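Local structure of probable AP endonuclease (African swine fever virus, 6KI3) at a contact of chain A with DNA. The protein cleaves DNA on the 5' side of abasic sites during repair, as a zinc-dependent endonuclease of the endonuclease IV family that also removes mismatched 3' ends. Sequence-based numbering; all coordinates share one arbitrary frame.

Contact 1: a contact of chain A with DNA. Residues 151-154, 234. With nucleotides of chain B.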
loop_
_atom_site.group_PDB
_atom_site.type_symbol
_atom_site.label_atom_id
_atom_site.label_comp_id
_atom_site.label_asym_id
_atom_site.label_seq_id
_atom_site.Cartn_x
_atom_site.Cartn_y
_atom_site.Cartn_z
ATOM N N ASN A 151 4.460 3.190 -15.267
ATOM C CA ASN A 151 4.306 3.219 -16.715
ATOM C C ASN A 151 5.638 3.621 -17.330
ATOM O O ASN A 151 6.582 3.998 -16.631
ATOM C CB ASN A 151 3.173 4.159 -17.158
ATOM C CG ASN A 151 3.510 5.633 -16.978
ATOM O OD1 ASN A 151 4.372 6.181 -17.667
ATOM N ND2 ASN A 151 2.806 6.286 -16.063
ATOM N N LYS A 152 5.700 3.537 -18.657
ATOM C CA LYS A 152 6.917 3.833 -19.400
ATOM C C LYS A 152 6.752 4.999 -20.361
ATOM O O LYS A 152 7.597 5.901 -20.383
ATOM C CB LYS A 152 7.374 2.587 -20.176
ATOM C CG LYS A 152 8.559 2.835 -21.093
ATOM C CD LYS A 152 9.659 1.819 -20.858
ATOM C CE LYS A 152 10.998 2.342 -21.346
ATOM N NZ LYS A 152 11.787 2.946 -20.234
ATOM N N HIS A 153 5.683 5.011 -21.154
ATOM C CA HIS A 153 5.566 5.936 -22.273
ATOM C C HIS A 153 4.817 7.218 -21.936
ATOM O O HIS A 153 4.801 8.139 -22.761
ATOM C CB HIS A 153 4.872 5.244 -23.450
ATOM C CG HIS A 153 5.494 3.937 -23.831
ATOM N ND1 HIS A 153 6.825 3.818 -24.169
ATOM C CD2 HIS A 153 4.970 2.693 -23.923
ATOM C CE1 HIS A 153 7.094 2.556 -24.455
ATOM N NE2 HIS A 153 5.986 1.853 -24.313
ATOM N N HIS A 154 4.207 7.312 -20.761
ATOM C CA HIS A 154 3.401 8.472 -20.416
ATOM C C HIS A 154 4.235 9.504 -19.667
ATOM O O HIS A 154 5.205 9.173 -18.979
ATOM C CB HIS A 154 2.195 8.055 -19.574
ATOM C CG HIS A 154 1.336 7.015 -20.226
ATOM N ND1 HIS A 154 0.024 7.247 -20.576
ATOM C CD2 HIS A 154 1.603 5.738 -20.589
ATOM C CE1 HIS A 154 -0.481 6.157 -21.129
ATOM N NE2 HIS A 154 0.456 5.227 -21.149
ATOM N N GLY A 234 8.166 0.133 -16.830
ATOM C CA GLY A 234 6.735 0.271 -17.014
ATOM C C GLY A 234 5.959 -0.988 -16.714
ATOM O O GLY A 234 4.725 -0.951 -16.733
ATOM P P DA B 12 -3.442 3.808 -19.114
ATOM O OP1 DA B 12 -3.392 5.221 -18.682
ATOM O OP2 DA B 12 -4.024 3.456 -20.429
ATOM O "O5'" DA B 12 -1.963 3.206 -19.065
ATOM C "C5'" DA B 12 -1.340 2.940 -17.812
ATOM C "C4'" DA B 12 -0.286 1.864 -17.972
ATOM O "O4'" DA B 12 -0.919 0.561 -17.868
ATOM C "C3'" DA B 12 0.432 1.898 -19.319
ATOM O "O3'" DA B 12 1.838 1.832 -19.157
ATOM C "C2'" DA B 12 -0.106 0.685 -20.070
ATOM C "C1'" DA B 12 -0.543 -0.251 -18.955
ATOM N N9 DA B 12 -1.690 -1.062 -19.344
ATOM C C8 DA B 12 -2.906 -0.604 -19.769
ATOM N N7 DA B 12 -3.752 -1.555 -20.076
ATOM C C5 DA B 12 -3.041 -2.720 -19.846
ATOM C C6 DA B 12 -3.382 -4.077 -19.982
ATOM N N6 DA B 12 -4.580 -4.496 -20.402
ATOM N N1 DA B 12 -2.442 -4.992 -19.667
ATOM C C2 DA B 12 -1.245 -4.569 -19.245
ATOM N N3 DA B 12 -0.808 -3.320 -19.079
ATOM C C4 DA B 12 -1.765 -2.435 -19.398
ATOM P P DC B 13 2.785 2.038 -20.440
ATOM O OP1 DC B 13 4.049 2.650 -19.985
ATOM O OP2 DC B 13 1.977 2.717 -21.477
ATOM O "O5'" DC B 13 3.083 0.549 -20.944
ATOM C "C5'" DC B 13 3.897 -0.314 -20.161
ATOM C "C4'" DC B 13 3.743 -1.757 -20.607
ATOM O "O4'" DC B 13 2.363 -2.155 -20.482
ATOM C "C3'" DC B 13 4.080 -2.018 -22.061
ATOM O "O3'" DC B 13 5.480 -2.240 -22.202
ATOM C "C2'" DC B 13 3.282 -3.289 -22.362
ATOM C "C1'" DC B 13 2.094 -3.201 -21.397
ATOM N N1 DC B 13 0.792 -2.927 -22.073
ATOM C C2 DC B 13 -0.085 -3.984 -22.335
ATOM O O2 DC B 13 0.237 -5.131 -22.002
ATOM N N3 DC B 13 -1.267 -3.721 -22.948
ATOM C C4 DC B 13 -1.577 -2.470 -23.291
ATOM N N4 DC B 13 -2.752 -2.259 -23.893
ATOM C C5 DC B 13 -0.695 -1.380 -23.032
ATOM C C6 DC B 13 0.468 -1.652 -22.430
ATOM P P DG B 14 6.202 -2.003 -23.619
ATOM O OP1 DG B 14 7.663 -2.012 -23.380
ATOM O OP2 DG B 14 5.565 -0.833 -24.261
ATOM O "O5'" DG B 14 5.808 -3.297 -24.473
ATOM C "C5'" DG B 14 6.132 -4.594 -23.991
ATOM C "C4'" DG B 14 5.323 -5.653 -24.718
ATOM O "O4'" DG B 14 3.915 -5.332 -24.625
ATOM C "C3'" DG B 14 5.641 -5.791 -26.207
ATOM O "O3'" DG B 14 6.027 -7.125 -26.499
ATOM C "C2'" DG B 14 4.341 -5.403 -26.922
ATOM C "C1'" DG B 14 3.283 -5.609 -25.847
ATOM N N9 DG B 14 2.141 -4.706 -25.988
ATOM C C8 DG B 14 2.166 -3.333 -25.938
ATOM N N7 DG B 14 0.994 -2.785 -26.098
ATOM C C5 DG B 14 0.134 -3.861 -26.266
ATOM C C6 DG B 14 -1.265 -3.885 -26.479
ATOM O O6 DG B 14 -2.045 -2.926 -26.565
ATOM N N1 DG B 14 -1.747 -5.186 -26.596
ATOM C C2 DG B 14 -0.975 -6.321 -26.517
ATOM N N2 DG B 14 -1.621 -7.488 -26.655
ATOM N N3 DG B 14 0.338 -6.314 -26.316
ATOM C C4 DG B 14 0.824 -5.053 -26.200
#
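In this endonuclease IV-type TIM barrel, the loop that follows strand 143-147 carries Asn151, Lys152, His153 and His154 against the backbone of chain B, where it holds two successive phosphates, those of DC13 and DG14. The hydrogen bonds described here go to phosphate oxygens, and the nearest atoms across belong to the sugar-phosphate backbone rather than to base edges, which would suit a repair enzyme that must act in any sequence.

His153 spans both phosphates. Its backbone N donates to OP1 of DC13 at 3.1 Å, while its imidazole NE2 donates to OP2 of DG14 at 2.7 Å. The second bond is nearly straight, 163° at the hydrogen, and the phosphate oxygen lies in the ring plane, so the N-H points squarely at it. If protonated, the imidazole could add an electrostatic pull. CG of His153 lies anti to its carbonyl carbon, beside the backbone N (chi1 -52°), and from there the ring extends to the DG14 phosphate. One face of the ring is backed near its rim by the aliphatic CG of Lys152, whose side chain sets out anti to its backbone N. Lys152 itself is modelled so close to OP1 of DC13 that its fit there is doubtful.

His154 reaches the other non-bridging oxygen of DC13: NE2 lies 3.0 Å from OP2, with the oxygen at the ring edge and in plane. The bond is weak, bent to 124° at the hydrogen. Behind these contacts Asn151 braces the turn, its side-chain OD1 accepting from the backbone N of His154 at 3.3 Å, with the donor above the carbonyl plane. Asn151 CB also packs beside the phosphodiester link, 3.3 Å from O3' of DA12. From a separate loop, Gly234 brings its carbonyl O to 3.6 Å from the sugar carbon C5' of DC13.

Contact 2: a contact of chain A with DNA. Residues 10, 50, 83, 86, 120, 147, 184, 187, 238, 276, 278. With nucleotides of chain C.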
loop_
_atom_site.group_PDB
_atom_site.type_symbol
_atom_site.label_atom_id
_atom_site.label_comp_id
_atom_site.label_asym_id
_atom_site.label_seq_id
_atom_site.Cartn_x
_atom_site.Cartn_y
_atom_site.Cartn_z
ATOM N N PHE A 10 -0.055 -7.926 2.662
ATOM C CA PHE A 10 -1.360 -8.143 2.054
ATOM C C PHE A 10 -1.863 -9.538 2.401
ATOM O O PHE A 10 -1.117 -10.518 2.315
ATOM C CB PHE A 10 -1.280 -7.966 0.538
ATOM C CG PHE A 10 -2.437 -8.570 -0.206
ATOM C CD1 PHE A 10 -3.683 -7.965 -0.187
ATOM C CD2 PHE A 10 -2.278 -9.742 -0.927
ATOM C CE1 PHE A 10 -4.751 -8.520 -0.870
ATOM C CE2 PHE A 10 -3.341 -10.301 -1.613
ATOM C CZ PHE A 10 -4.578 -9.689 -1.584
ATOM N N PHE A 50 -8.556 -6.718 0.340
ATOM C CA PHE A 50 -9.581 -6.275 -0.597
ATOM C C PHE A 50 -10.943 -6.514 0.042
ATOM O O PHE A 50 -11.295 -7.659 0.345
ATOM C CB PHE A 50 -9.498 -7.028 -1.926
ATOM C CG PHE A 50 -8.329 -6.641 -2.785
ATOM C CD1 PHE A 50 -8.283 -5.403 -3.404
ATOM C CD2 PHE A 50 -7.291 -7.532 -3.006
ATOM C CE1 PHE A 50 -7.212 -5.050 -4.205
ATOM C CE2 PHE A 50 -6.220 -7.187 -3.806
ATOM C CZ PHE A 50 -6.179 -5.944 -4.406
ATOM N N HIS A 83 -7.341 -2.060 -0.090
ATOM C CA HIS A 83 -6.923 -1.728 -1.443
ATOM C C HIS A 83 -8.157 -1.671 -2.331
ATOM O O HIS A 83 -8.969 -2.602 -2.336
ATOM C CB HIS A 83 -5.921 -2.749 -1.980
ATOM C CG HIS A 83 -5.186 -2.289 -3.201
ATOM N ND1 HIS A 83 -5.830 -1.898 -4.356
ATOM C CD2 HIS A 83 -3.861 -2.159 -3.449
ATOM C CE1 HIS A 83 -4.934 -1.546 -5.260
ATOM N NE2 HIS A 83 -3.731 -1.695 -4.735
ATOM N N TYR A 86 -9.441 -2.507 -9.119
ATOM C CA TYR A 86 -8.758 -1.958 -10.282
ATOM C C TYR A 86 -9.675 -1.097 -11.140
ATOM O O TYR A 86 -9.182 -0.404 -12.037
ATOM C CB TYR A 86 -8.160 -3.093 -11.116
ATOM C CG TYR A 86 -7.166 -3.937 -10.350
ATOM C CD1 TYR A 86 -6.372 -3.375 -9.359
ATOM C CD2 TYR A 86 -7.029 -5.294 -10.607
ATOM C CE1 TYR A 86 -5.466 -4.137 -8.651
ATOM C CE2 TYR A 86 -6.123 -6.066 -9.904
ATOM C CZ TYR A 86 -5.344 -5.481 -8.926
ATOM O OH TYR A 86 -4.440 -6.237 -8.217
ATOM N N HIS A 120 -5.242 3.771 -7.324
ATOM C CA HIS A 120 -4.101 3.861 -8.224
ATOM C C HIS A 120 -4.153 5.158 -9.017
ATOM O O HIS A 120 -5.165 5.465 -9.655
ATOM C CB HIS A 120 -4.067 2.665 -9.174
ATOM C CG HIS A 120 -3.592 1.402 -8.531
ATOM N ND1 HIS A 120 -3.462 0.217 -9.222
ATOM C CD2 HIS A 120 -3.213 1.139 -7.258
ATOM C CE1 HIS A 120 -3.025 -0.722 -8.403
ATOM N NE2 HIS A 120 -2.865 -0.188 -7.205
ATOM N N GLU A 147 -1.643 5.867 -4.752
ATOM C CA GLU A 147 -0.462 5.030 -4.906
ATOM C C GLU A 147 0.357 5.462 -6.115
ATOM O O GLU A 147 -0.194 5.818 -7.161
ATOM C CB GLU A 147 -0.858 3.559 -5.043
ATOM C CG GLU A 147 0.328 2.608 -5.137
ATOM C CD GLU A 147 -0.083 1.150 -5.150
ATOM O OE1 GLU A 147 0.802 0.287 -5.318
ATOM O OE2 GLU A 147 -1.288 0.865 -4.991
ATOM N N ASP A 184 4.794 2.947 -3.428
ATOM C CA ASP A 184 5.126 1.572 -3.780
ATOM C C ASP A 184 6.517 1.582 -4.407
ATOM O O ASP A 184 6.706 2.111 -5.508
ATOM C CB ASP A 184 4.085 0.981 -4.730
ATOM C CG ASP A 184 4.180 -0.530 -4.835
ATOM O OD1 ASP A 184 5.303 -1.055 -4.977
ATOM O OD2 ASP A 184 3.125 -1.197 -4.768
ATOM N N HIS A 187 7.049 0.294 -7.848
ATOM C CA HIS A 187 6.443 1.069 -8.925
ATOM C C HIS A 187 7.323 2.243 -9.336
ATOM O O HIS A 187 7.526 2.482 -10.531
ATOM C CB HIS A 187 5.058 1.559 -8.505
ATOM C CG HIS A 187 4.058 0.458 -8.340
ATOM N ND1 HIS A 187 2.719 0.696 -8.111
ATOM C CD2 HIS A 187 4.202 -0.887 -8.372
ATOM C CE1 HIS A 187 2.083 -0.457 -8.009
ATOM N NE2 HIS A 187 2.959 -1.432 -8.163
ATOM N N HIS A 238 6.279 -7.938 -8.820
ATOM C CA HIS A 238 6.703 -7.864 -7.430
ATOM C C HIS A 238 7.629 -9.023 -7.078
ATOM O O HIS A 238 7.555 -10.109 -7.659
ATOM C CB HIS A 238 5.491 -7.869 -6.497
ATOM C CG HIS A 238 4.678 -6.613 -6.554
ATOM N ND1 HIS A 238 3.640 -6.359 -5.684
ATOM C CD2 HIS A 238 4.753 -5.540 -7.374
ATOM C CE1 HIS A 238 3.107 -5.184 -5.969
ATOM N NE2 HIS A 238 3.766 -4.665 -6.990
ATOM N N GLU A 276 3.609 -6.785 -0.299
ATOM C CA GLU A 276 2.616 -7.334 -1.220
ATOM C C GLU A 276 3.243 -8.506 -1.972
ATOM O O GLU A 276 3.814 -8.339 -3.051
ATOM C CB GLU A 276 2.115 -6.253 -2.174
ATOM C CG GLU A 276 1.672 -4.980 -1.472
ATOM C CD GLU A 276 1.174 -3.925 -2.440
ATOM O OE1 GLU A 276 -0.059 -3.796 -2.603
ATOM O OE2 GLU A 276 2.018 -3.230 -3.043
ATOM N N ASN A 278 2.660 -12.252 -3.725
ATOM C CA ASN A 278 1.778 -13.204 -4.263
ATOM C C ASN A 278 2.599 -14.432 -4.586
ATOM O O ASN A 278 3.583 -14.337 -5.258
ATOM C CB ASN A 278 1.264 -12.703 -5.594
ATOM C CG ASN A 278 0.111 -11.750 -5.484
ATOM O OD1 ASN A 278 -0.325 -11.384 -4.407
ATOM N ND2 ASN A 278 -0.399 -11.339 -6.634
ATOM O "O5'" 3DR C 1 -0.213 -4.696 -6.108
ATOM P P 3DR C 1 0.026 -3.336 -6.933
ATOM O OP1 3DR C 1 -1.299 -2.619 -6.838
ATOM O OP2 3DR C 1 1.155 -2.672 -6.187
ATOM O OP3 3DR C 1 0.372 -3.799 -8.327
ATOM C "C2'" 3DR C 1 -2.703 -7.468 -3.747
ATOM C "C5'" 3DR C 1 -1.433 -5.424 -6.218
ATOM C "C4'" 3DR C 1 -1.243 -6.775 -5.540
ATOM O "O4'" 3DR C 1 -0.572 -6.581 -4.294
ATOM C "C1'" 3DR C 1 -1.306 -7.171 -3.220
ATOM C "C3'" 3DR C 1 -2.566 -7.465 -5.256
ATOM O "O3'" 3DR C 1 -2.493 -8.817 -5.711
#
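Loops, strand ends and the start of helix 185-190 at the mouth of the TIM barrel, among them the ends of strands 6-10, 79-83, 116-120, 143-147 and 179-184, surround the abasic nucleotide 3DR1 of chain C, with its phosphate over the zinc-binding side chains and its sugar against two aromatic rings. 3DR is a tetrahydrofuran analogue of the abasic site; its 5'-phosphate carries OP1, OP2 and OP3, as expected of the product of cleavage on the 5' side of the lesion.

Phe10, its CG anti to the backbone N (chi1 162°), thereby presents a ring face to the sugar: C2' sits over the centre, 3.4 Å from the centroid, in a CH-pi contact. Phe10 CG also lies 3.5 Å from C1', the carbon that bears no base. Phe50 comes edge-on instead, its CE2 3.5 Å from C2', with C3' in the plane of its ring. From another side, nearer the phosphate end, the hydroxyl of Tyr86 approaches C5' and C3'.

Histidines and carboxylates known as zinc ligands gather round the phosphate. His120 and His83 turn NE2 towards OP1, at 2.9 Å for His120. OP2 is ringed by OD2 of Asp184, NE2 of His187 and OE1 of Glu147. The carboxylates' approach to a phosphate is probably made tolerable by the zinc ions they bind. The Asp184 carboxylate carbon also lies over the centre of one face of the His187 ring. Glu276 reaches along the sugar, with OE1 3.3 Å from the ring oxygen O4'. Its backbone O accepts from His238 ND1 at 3.3 Å, a bond that may help orient the imidazole, at whose edge, in plane, OP2 lies. Asn278 ND2 donates a weak hydrogen bond to O3' at 3.4 Å.

The C-alpha centres of contact 1 and contact 2 lie about 18 Å apart. The two share no residue, but the chain joins them: Glu147, a zinc ligand of contact 2, ends strand 143-147, and the loop after it supplies Asn151 to His154 of contact 1; likewise Gly234 lies a few residues before His238. Contact 1 grips paired nucleotides of chain B, whereas contact 2 holds the unpaired abasic nucleotide of chain C at the metal centre. The short chain segments between them may thus help register the duplex relative to the catalytic pocket, coupling backbone recognition on one strand with placement of the lesion on another.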